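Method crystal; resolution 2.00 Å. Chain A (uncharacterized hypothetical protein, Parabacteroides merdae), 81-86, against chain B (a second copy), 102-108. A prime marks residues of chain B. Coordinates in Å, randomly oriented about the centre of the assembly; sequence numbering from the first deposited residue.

Chain A (81-86) DIPVKV
Chain B 102-108: TVDTCAA

Two extended segments can pair with very few backbone hydrogen bonds if a row of small apolar contacts completes the seam, and the contact between two copies of this protein illustrates the principle. Chain A runs as a strand through Ile82, Pro83 and Val84, with phi/psi near -118/106, -81/133 and -129/125. Residues 103′ to 107′ run almost exactly antiparallel to it, their end-to-end direction 176° away. The register sets Lys85 beside Asp104′ (CA to CA 5.4 Å), Val84 beside Thr105′ (CA to CA 4.8 Å) and Ile82 beside Ala107′ (CA to CA 6.4 Å). Together the stretches bury 356 Å².

Thr102′ (phi/psi -113/1, chi1 p) lies beyond reach, so the contact opens at Val103′, extended at -122/141 with its side chain toward chain A. In the t rotamer, its CG1 lies 3.2 Å from Lys85 O and 3.8 Å from Val84 CG1; Val84 is also t. A branched, apolar residue suits this buried spot, where methyl meets methyl.

Asp104′ (-72/123) supplies the direct hydrogen bond of the pairing through its backbone: Lys85 N (phi/psi of Lys85 -83/89) donates to Asp104′ O at 3.1 Å and 166°, a nearly straight bond. A water extends the link, accepting from Asp104′ N at 2.9 Å and donating weakly to Lys85 O at 3.4 Å. The side chains meet at their bases, Asp104′ CB to Lys85 CB 4.0 Å. Asp104′ is m (chi1 -75°, chi2 -3°) and exposed, while the lysine (chi1 t, chi2 p, chi3 t, chi4 -121°) starts toward chain B but leads its end away, leaving its charged amine outside the seam.

Thr105′ is more fully extended (-153/153). Its t rotamer places OG1 3.4 Å from Val84 CG2, 3.5 Å from Pro83 O and 3.8 Å from Ile82 CG2. This buried hydroxyl is satisfied by hydrogen bonding elsewhere in the structure, so it can tolerate apolar neighbours.

At Cys106′ the backbone turns (-95/-2), and the p rotamer brings SG 3.8 Å from Pro83 CD and 4.1 Å from Ile82 CG2. Sulfur serves here as an apolar surface against the proline ring, which has a C-gamma endo pucker and no amide hydrogen to offer.

Ala107′ returns to extended geometry (-159/134), beginning a strand. Its CB points toward chain A, where the m,t rotamer of Ile82 (-54°, 161°) sets CG2 3.6 Å from Ala107′ CB. The compact alanine and the branched isoleucine thus close the apolar row, before Ala108′ (-156/157) continues the strand out of contact.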

# COMPACT_ATOMS: atom_id res chain seq x y z
N ASP A 81 -5.22 2.35 7.12
CA ASP A 81 -3.82 1.92 7.11
C ASP A 81 -3.67 0.42 6.91
O ASP A 81 -4.47 -0.36 7.44
CB ASP A 81 -3.20 2.26 8.45
CG ASP A 81 -3.07 3.75 8.65
OD1 ASP A 81 -2.99 4.50 7.63
OD2 ASP A 81 -3.05 4.16 9.83
N ILE A 82 -2.66 0.02 6.14
CA ILE A 82 -2.25 -1.40 6.10
C ILE A 82 -0.81 -1.44 6.60
O ILE A 82 0.09 -0.98 5.89
CB ILE A 82 -2.29 -2.02 4.70
CG1 ILE A 82 -3.67 -1.84 4.04
CG2 ILE A 82 -1.93 -3.50 4.79
CD1 ILE A 82 -3.65 -2.00 2.52
N PRO A 83 -0.59 -1.91 7.83
CA PRO A 83 0.79 -1.99 8.33
C PRO A 83 1.42 -3.27 7.76
O PRO A 83 0.74 -4.32 7.66
CB PRO A 83 0.64 -2.09 9.84
CG PRO A 83 -0.72 -2.60 10.07
CD PRO A 83 -1.57 -2.19 8.91
N VAL A 84 2.64 -3.10 7.25
CA VAL A 84 3.42 -4.18 6.67
C VAL A 84 4.81 -4.11 7.36
O VAL A 84 5.48 -3.07 7.33
CB VAL A 84 3.55 -4.08 5.17
CG1 VAL A 84 4.34 -5.28 4.65
CG2 VAL A 84 2.16 -4.08 4.55
N LYS A 85 5.22 -5.21 7.96
CA LYS A 85 6.41 -5.21 8.80
C LYS A 85 7.66 -5.36 7.94
O LYS A 85 8.09 -6.46 7.63
CB LYS A 85 6.28 -6.34 9.82
CG LYS A 85 7.47 -6.61 10.72
CD LYS A 85 7.51 -5.76 11.92
CE LYS A 85 8.66 -6.20 12.82
NZ LYS A 85 8.07 -6.59 14.12
N VAL A 86 8.18 -4.24 7.50
CA VAL A 86 9.22 -4.22 6.50
C VAL A 86 10.62 -3.97 7.09
O VAL A 86 11.59 -4.16 6.41
CB VAL A 86 8.95 -3.21 5.35
CG1 VAL A 86 7.78 -3.67 4.50
CG2 VAL A 86 8.93 -1.76 5.87
N THR B 102 5.94 -14.52 4.25
CA THR B 102 7.05 -14.52 5.21
C THR B 102 7.12 -13.17 5.90
O THR B 102 8.00 -12.96 6.69
CB THR B 102 8.39 -14.83 4.50
OG1 THR B 102 8.48 -13.98 3.34
CG2 THR B 102 8.41 -16.32 4.03
N VAL B 103 6.21 -12.24 5.60
CA VAL B 103 6.21 -10.89 6.21
C VAL B 103 4.86 -10.71 6.87
O VAL B 103 3.80 -11.12 6.30
CB VAL B 103 6.50 -9.78 5.16
CG1 VAL B 103 6.27 -8.35 5.72
CG2 VAL B 103 7.94 -9.89 4.61
N ASP B 104 4.84 -10.08 8.04
CA ASP B 104 3.57 -9.86 8.72
C ASP B 104 2.81 -8.76 7.95
O ASP B 104 3.29 -7.60 7.82
CB ASP B 104 3.72 -9.34 10.15
CG ASP B 104 4.16 -10.40 11.13
OD1 ASP B 104 4.30 -11.58 10.72
OD2 ASP B 104 4.36 -10.04 12.32
N THR B 105 1.61 -9.12 7.51
CA THR B 105 0.69 -8.13 7.02
C THR B 105 -0.73 -8.56 7.20
O THR B 105 -1.04 -9.75 7.16
CB THR B 105 0.96 -7.79 5.55
OG1 THR B 105 0.11 -6.70 5.18
CG2 THR B 105 0.75 -9.00 4.69
N CYS B 106 -1.62 -7.58 7.34
CA CYS B 106 -3.05 -7.88 7.38
C CYS B 106 -3.77 -7.76 6.04
O CYS B 106 -4.96 -8.03 5.97
CB CYS B 106 -3.72 -6.99 8.40
SG CYS B 106 -3.64 -5.25 8.06
N ALA B 107 -3.08 -7.36 4.98
CA ALA B 107 -3.76 -7.09 3.71
C ALA B 107 -2.75 -7.15 2.59
O ALA B 107 -1.63 -6.64 2.72
CB ALA B 107 -4.54 -5.74 3.70
N ALA B 108 -3.12 -7.83 1.51
CA ALA B 108 -2.19 -7.91 0.36
C ALA B 108 -2.98 -8.19 -0.91
O ALA B 108 -4.09 -8.70 -0.86
CB ALA B 108 -1.17 -9.00 0.56
O HOH W 1 7.46 -9.39 9.16